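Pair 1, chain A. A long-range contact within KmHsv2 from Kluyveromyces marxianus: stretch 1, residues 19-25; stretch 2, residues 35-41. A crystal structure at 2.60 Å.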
# COMPACT_ATOMS: atom_id res chain seq x y z
N SER A 19 16.21 -16.56 13.76
CA SER A 19 17.28 -16.39 12.72
C SER A 19 16.79 -16.75 11.32
O SER A 19 17.58 -16.97 10.40
CB SER A 19 18.50 -17.24 13.07
OG SER A 19 19.53 -17.04 12.12
N ASN A 20 15.47 -16.82 11.17
CA ASN A 20 14.82 -17.12 9.90
C ASN A 20 14.06 -15.83 9.59
O ASN A 20 12.85 -15.74 9.78
CB ASN A 20 13.87 -18.31 10.08
CG ASN A 20 13.21 -18.72 8.78
OD1 ASN A 20 13.79 -18.56 7.71
ND2 ASN A 20 12.00 -19.28 8.88
N PRO A 21 14.78 -14.80 9.10
CA PRO A 21 14.27 -13.48 8.75
C PRO A 21 13.27 -13.42 7.62
O PRO A 21 13.37 -14.16 6.64
CB PRO A 21 15.53 -12.68 8.40
CG PRO A 21 16.67 -13.53 8.90
CD PRO A 21 16.19 -14.92 8.69
N VAL A 22 12.31 -12.51 7.75
CA VAL A 22 11.31 -12.30 6.71
C VAL A 22 12.07 -11.62 5.57
O VAL A 22 12.78 -10.64 5.78
CB VAL A 22 10.19 -11.40 7.25
CG1 VAL A 22 9.24 -11.01 6.13
CG2 VAL A 22 9.45 -12.14 8.33
N THR A 23 11.94 -12.15 4.36
CA THR A 23 12.65 -11.56 3.22
C THR A 23 11.73 -10.67 2.38
O THR A 23 12.20 -9.93 1.51
CB THR A 23 13.27 -12.67 2.33
OG1 THR A 23 12.28 -13.65 2.02
CG2 THR A 23 14.42 -13.34 3.07
N ASP A 24 10.44 -10.74 2.66
CA ASP A 24 9.45 -9.94 1.95
C ASP A 24 8.07 -10.28 2.51
O ASP A 24 7.85 -11.38 3.02
CB ASP A 24 9.49 -10.22 0.45
CG ASP A 24 8.76 -9.16 -0.37
OD1 ASP A 24 8.86 -7.96 -0.03
OD2 ASP A 24 8.11 -9.52 -1.37
N TYR A 25 7.16 -9.31 2.43
CA TYR A 25 5.81 -9.49 2.92
C TYR A 25 4.93 -8.48 2.20
O TYR A 25 5.39 -7.41 1.82
CB TYR A 25 5.74 -9.28 4.44
CG TYR A 25 6.17 -7.91 4.92
CD1 TYR A 25 7.47 -7.44 4.68
CD2 TYR A 25 5.28 -7.08 5.62
CE1 TYR A 25 7.87 -6.18 5.13
CE2 TYR A 25 5.67 -5.82 6.07
CZ TYR A 25 6.96 -5.37 5.83
OH TYR A 25 7.35 -4.12 6.26
N ILE A 35 0.82 -12.11 2.86
CA ILE A 35 1.67 -13.23 2.49
C ILE A 35 3.06 -12.81 2.90
O ILE A 35 3.44 -11.64 2.78
CB ILE A 35 1.63 -13.56 0.98
CG1 ILE A 35 2.53 -14.77 0.72
CG2 ILE A 35 2.10 -12.39 0.15
CD1 ILE A 35 2.14 -15.58 -0.50
N LEU A 36 3.83 -13.78 3.38
CA LEU A 36 5.16 -13.47 3.86
C LEU A 36 6.15 -14.59 3.54
O LEU A 36 5.79 -15.76 3.47
CB LEU A 36 5.04 -13.18 5.36
CG LEU A 36 5.93 -13.63 6.50
CD1 LEU A 36 5.33 -13.03 7.78
CD2 LEU A 36 5.97 -15.14 6.61
N SER A 37 7.41 -14.21 3.31
CA SER A 37 8.44 -15.18 2.99
C SER A 37 9.63 -15.13 3.94
O SER A 37 9.97 -14.07 4.49
CB SER A 37 8.94 -14.97 1.55
OG SER A 37 9.73 -13.80 1.45
N THR A 38 10.27 -16.28 4.12
CA THR A 38 11.44 -16.41 4.98
C THR A 38 12.51 -17.12 4.17
O THR A 38 12.35 -17.32 2.96
CB THR A 38 11.15 -17.27 6.22
OG1 THR A 38 10.88 -18.61 5.81
CG2 THR A 38 9.96 -16.72 6.98
N LEU A 39 13.59 -17.51 4.83
CA LEU A 39 14.67 -18.21 4.15
C LEU A 39 14.25 -19.64 3.84
O LEU A 39 14.78 -20.28 2.93
CB LEU A 39 15.91 -18.24 5.04
CG LEU A 39 16.48 -16.87 5.44
CD1 LEU A 39 17.76 -17.06 6.26
CD2 LEU A 39 16.77 -16.05 4.18
N LYS A 40 13.26 -20.12 4.58
CA LYS A 40 12.77 -21.48 4.45
C LYS A 40 11.38 -21.69 3.87
O LYS A 40 11.05 -22.81 3.48
CB LYS A 40 12.86 -22.15 5.83
CG LYS A 40 14.27 -22.20 6.42
CD LYS A 40 14.26 -22.39 7.93
CE LYS A 40 13.49 -23.64 8.34
NZ LYS A 40 13.46 -23.80 9.82
N SER A 41 10.55 -20.65 3.81
CA SER A 41 9.20 -20.83 3.28
C SER A 41 8.45 -19.53 3.07
O SER A 41 9.00 -18.44 3.26
CB SER A 41 8.37 -21.67 4.24
OG SER A 41 8.02 -20.90 5.38

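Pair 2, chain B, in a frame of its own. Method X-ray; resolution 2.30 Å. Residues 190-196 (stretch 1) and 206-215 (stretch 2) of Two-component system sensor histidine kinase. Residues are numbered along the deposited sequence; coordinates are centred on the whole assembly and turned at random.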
# COMPACT_ATOMS: atom_id res chain seq x y z
N ASN B 190 -22.34 19.69 -33.16
CA ASN B 190 -22.08 19.23 -31.81
C ASN B 190 -20.82 18.38 -31.76
O ASN B 190 -20.60 17.53 -32.63
CB ASN B 190 -23.27 18.41 -31.34
CG ASN B 190 -23.87 17.63 -32.45
OD1 ASN B 190 -24.95 17.97 -32.94
ND2 ASN B 190 -23.14 16.62 -32.92
N LEU B 191 -19.99 18.60 -30.76
CA LEU B 191 -18.81 17.80 -30.69
C LEU B 191 -19.04 16.47 -29.94
O LEU B 191 -19.16 16.46 -28.73
CB LEU B 191 -17.63 18.61 -30.18
CG LEU B 191 -16.30 18.04 -30.68
CD1 LEU B 191 -16.13 18.08 -32.23
CD2 LEU B 191 -15.17 18.82 -29.99
N PHE B 192 -19.10 15.37 -30.69
CA PHE B 192 -19.14 14.00 -30.12
C PHE B 192 -17.96 13.78 -29.23
O PHE B 192 -16.85 13.87 -29.70
CB PHE B 192 -18.92 12.90 -31.20
CG PHE B 192 -20.06 12.64 -32.12
CD1 PHE B 192 -20.89 11.51 -31.91
CD2 PHE B 192 -20.26 13.45 -33.26
CE1 PHE B 192 -21.97 11.20 -32.79
CE2 PHE B 192 -21.32 13.17 -34.16
CZ PHE B 192 -22.19 12.03 -33.92
N VAL B 193 -18.17 13.35 -28.01
CA VAL B 193 -17.02 12.89 -27.26
C VAL B 193 -17.11 11.39 -27.08
O VAL B 193 -17.85 10.91 -26.22
CB VAL B 193 -16.90 13.59 -25.91
CG1 VAL B 193 -15.84 12.88 -25.05
CG2 VAL B 193 -16.54 15.07 -26.09
N ASN B 194 -16.34 10.65 -27.89
CA ASN B 194 -16.40 9.20 -27.93
C ASN B 194 -15.59 8.55 -26.85
O ASN B 194 -15.83 7.36 -26.52
CB ASN B 194 -15.78 8.61 -29.20
CG ASN B 194 -16.34 9.18 -30.46
OD1 ASN B 194 -17.56 9.23 -30.66
ND2 ASN B 194 -15.43 9.61 -31.35
N SER B 195 -14.57 9.24 -26.35
CA SER B 195 -13.59 8.50 -25.53
C SER B 195 -12.81 9.38 -24.56
O SER B 195 -12.47 10.53 -24.93
CB SER B 195 -12.60 7.77 -26.45
OG SER B 195 -11.78 6.94 -25.68
N LEU B 196 -12.54 8.83 -23.36
CA LEU B 196 -11.94 9.54 -22.26
C LEU B 196 -10.94 8.66 -21.58
O LEU B 196 -11.19 7.48 -21.42
CB LEU B 196 -12.99 9.98 -21.21
CG LEU B 196 -14.05 11.01 -21.63
CD1 LEU B 196 -15.07 11.30 -20.46
CD2 LEU B 196 -13.36 12.26 -22.10
N TRP B 206 -7.18 12.76 -21.32
CA TRP B 206 -7.33 12.69 -22.76
C TRP B 206 -8.76 12.54 -23.23
O TRP B 206 -9.53 11.83 -22.61
CB TRP B 206 -6.57 11.51 -23.25
CG TRP B 206 -5.12 11.57 -23.02
CD1 TRP B 206 -4.41 11.00 -21.99
CD2 TRP B 206 -4.17 12.16 -23.90
NE1 TRP B 206 -3.06 11.23 -22.17
CE2 TRP B 206 -2.89 11.92 -23.35
CE3 TRP B 206 -4.28 12.85 -25.13
CZ2 TRP B 206 -1.72 12.34 -23.97
CZ3 TRP B 206 -3.08 13.29 -25.77
CH2 TRP B 206 -1.84 13.03 -25.18
N ILE B 207 -9.10 13.24 -24.30
CA ILE B 207 -10.47 13.39 -24.83
C ILE B 207 -10.47 13.17 -26.35
O ILE B 207 -9.87 13.91 -27.10
CB ILE B 207 -11.02 14.81 -24.54
CG1 ILE B 207 -10.87 15.14 -23.03
CG2 ILE B 207 -12.50 14.86 -24.91
CD1 ILE B 207 -10.71 16.60 -22.76
N GLY B 208 -11.07 12.08 -26.79
CA GLY B 208 -11.13 11.79 -28.22
C GLY B 208 -12.51 12.10 -28.77
O GLY B 208 -13.54 11.71 -28.21
N THR B 209 -12.52 12.81 -29.87
CA THR B 209 -13.68 13.31 -30.53
C THR B 209 -13.57 13.00 -32.03
O THR B 209 -12.58 12.44 -32.51
CB THR B 209 -13.79 14.87 -30.36
OG1 THR B 209 -12.72 15.51 -31.07
CG2 THR B 209 -13.76 15.33 -28.89
N GLU B 210 -14.59 13.38 -32.78
CA GLU B 210 -14.45 13.47 -34.20
C GLU B 210 -13.57 14.66 -34.49
O GLU B 210 -13.95 15.81 -34.24
CB GLU B 210 -15.82 13.68 -34.87
CG GLU B 210 -15.73 13.89 -36.40
CD GLU B 210 -16.99 13.40 -37.22
OE1 GLU B 210 -17.87 12.68 -36.65
OE2 GLU B 210 -17.07 13.74 -38.46
N GLY B 211 -12.38 14.39 -35.01
CA GLY B 211 -11.52 15.43 -35.55
C GLY B 211 -10.33 15.86 -34.69
O GLY B 211 -9.42 16.51 -35.20
N TYR B 212 -10.33 15.54 -33.41
CA TYR B 212 -9.34 16.09 -32.51
C TYR B 212 -9.13 15.13 -31.39
O TYR B 212 -10.04 14.40 -31.00
CB TYR B 212 -9.87 17.36 -31.86
CG TYR B 212 -10.11 18.50 -32.79
CD1 TYR B 212 -11.35 18.67 -33.40
CD2 TYR B 212 -9.08 19.41 -33.07
CE1 TYR B 212 -11.58 19.74 -34.28
CE2 TYR B 212 -9.32 20.50 -33.93
CZ TYR B 212 -10.54 20.65 -34.54
OH TYR B 212 -10.75 21.75 -35.36
N LEU B 213 -7.93 15.20 -30.86
CA LEU B 213 -7.54 14.62 -29.61
C LEU B 213 -7.12 15.82 -28.66
O LEU B 213 -6.24 16.63 -29.04
CB LEU B 213 -6.31 13.74 -29.86
CG LEU B 213 -5.76 12.98 -28.65
CD1 LEU B 213 -6.87 12.14 -27.95
CD2 LEU B 213 -4.55 12.12 -29.05
N PHE B 214 -7.77 15.94 -27.50
CA PHE B 214 -7.48 16.99 -26.52
C PHE B 214 -6.82 16.43 -25.31
O PHE B 214 -7.07 15.28 -24.93
CB PHE B 214 -8.75 17.66 -26.07
CG PHE B 214 -9.46 18.40 -27.18
CD1 PHE B 214 -10.47 17.79 -27.90
CD2 PHE B 214 -9.15 19.76 -27.46
CE1 PHE B 214 -11.18 18.53 -28.95
CE2 PHE B 214 -9.82 20.48 -28.48
CZ PHE B 214 -10.85 19.84 -29.24
N GLN B 215 -6.00 17.25 -24.66
CA GLN B 215 -5.65 17.00 -23.28
C GLN B 215 -6.24 18.11 -22.44
O GLN B 215 -6.00 19.28 -22.70
CB GLN B 215 -4.16 17.09 -23.12
CG GLN B 215 -3.45 15.89 -23.56
CD GLN B 215 -1.96 16.09 -23.53
OE1 GLN B 215 -1.37 16.70 -24.45
NE2 GLN B 215 -1.32 15.57 -22.48

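The same backbone arrangement can be packed with different side chains, provided that main-chain bonds hold the register and the side chains find partners within reach. Pair 1, from KmHsv2, and pair 2, from a sensor histidine kinase, illustrate the principle. In each, a segment kinked at Thr23(A) or Asn194(B) leads into a strand that runs antiparallel to a second strand, which then leaves into a turn. The N, CA and C atoms of 14 central residues superpose with an RMSD of 0.7 Å, and the buried surfaces are similar, 541 Å² in pair 1 and 473 Å² in pair 2.

The backbone polar contacts centre on one position of the second stretch, Ser37(A) in pair 1 and Gly208(B) in pair 2. Its amide donates to the carbonyl of the matched residue opposite: Ser37(A) N lies 2.9 Å from Asp24(A) O, and Gly208(B) N lies 2.8 Å from Ser195(B) O. Its carbonyl accepts in return, but not identically. Ser37(A) O takes a well-directed bond from Thr23(A) N at 2.8 Å. Gly208(B) O is shared, receiving a weak bond from Asn194(B) N at 3.0 Å and a second from Ser195(B) N at 3.3 Å. The next pair along, Tyr25(A) with Leu36(A) and Leu196(B) with Ile207(B), has no mutual amide bonds; instead, CA-H...O contacts help to close the gap, with Tyr25(A) CA 3.2 Å from Ile35(A) O and Leu196(B) CA 3.3 Å from Trp206(B) O.

Side chains diverge most instructively around the central position. In pair 1 the hydroxyls of Ser37(A) and Thr23(A) meet, OG to OG1, at 2.6 Å, adding a polar link between side chains to the backbone bonds. Pair 2 has glycine and Asn194(B) at these positions, so no such link can form, and the backbone carries the hydrogen bonding between the stretches alone.

A second solution appears where Asn20(A) matches Leu191(B). Both side chains leave the backbone sideways, yet their ends approach the second stretch. Asn20(A) OD1 accepts a hydrogen bond from Leu39(A) N at 3.1 Å, pinning the start of the turn. Leu191(B) fills the corresponding space with carbon: its CD2 lies 3.9 Å from Thr209(B) CG2. One pair uses a polar anchor here, the other an apolar contact.

Elsewhere the solutions converge. Val22(A) and Val193(B) coincide closely, both in the t rotamer, and each packs against the aliphatic residue at the matched position: Val22(A) CG1 is 4.2 Å from Leu36(A) CG, and Val193(B) CG1 is 3.9 Å from Ile207(B) CG2. Thr38(A) and Thr209(B) also share a rotamer, p, and both use OG1 within their own stretch. Thr38(A) OG1 accepts from Ser41(A) N at 2.9 Å, and Thr209(B) OG1 donates to Tyr212(B) O at 2.9 Å. In both pairs the threonine hydroxyl ties the backbone of its own turn.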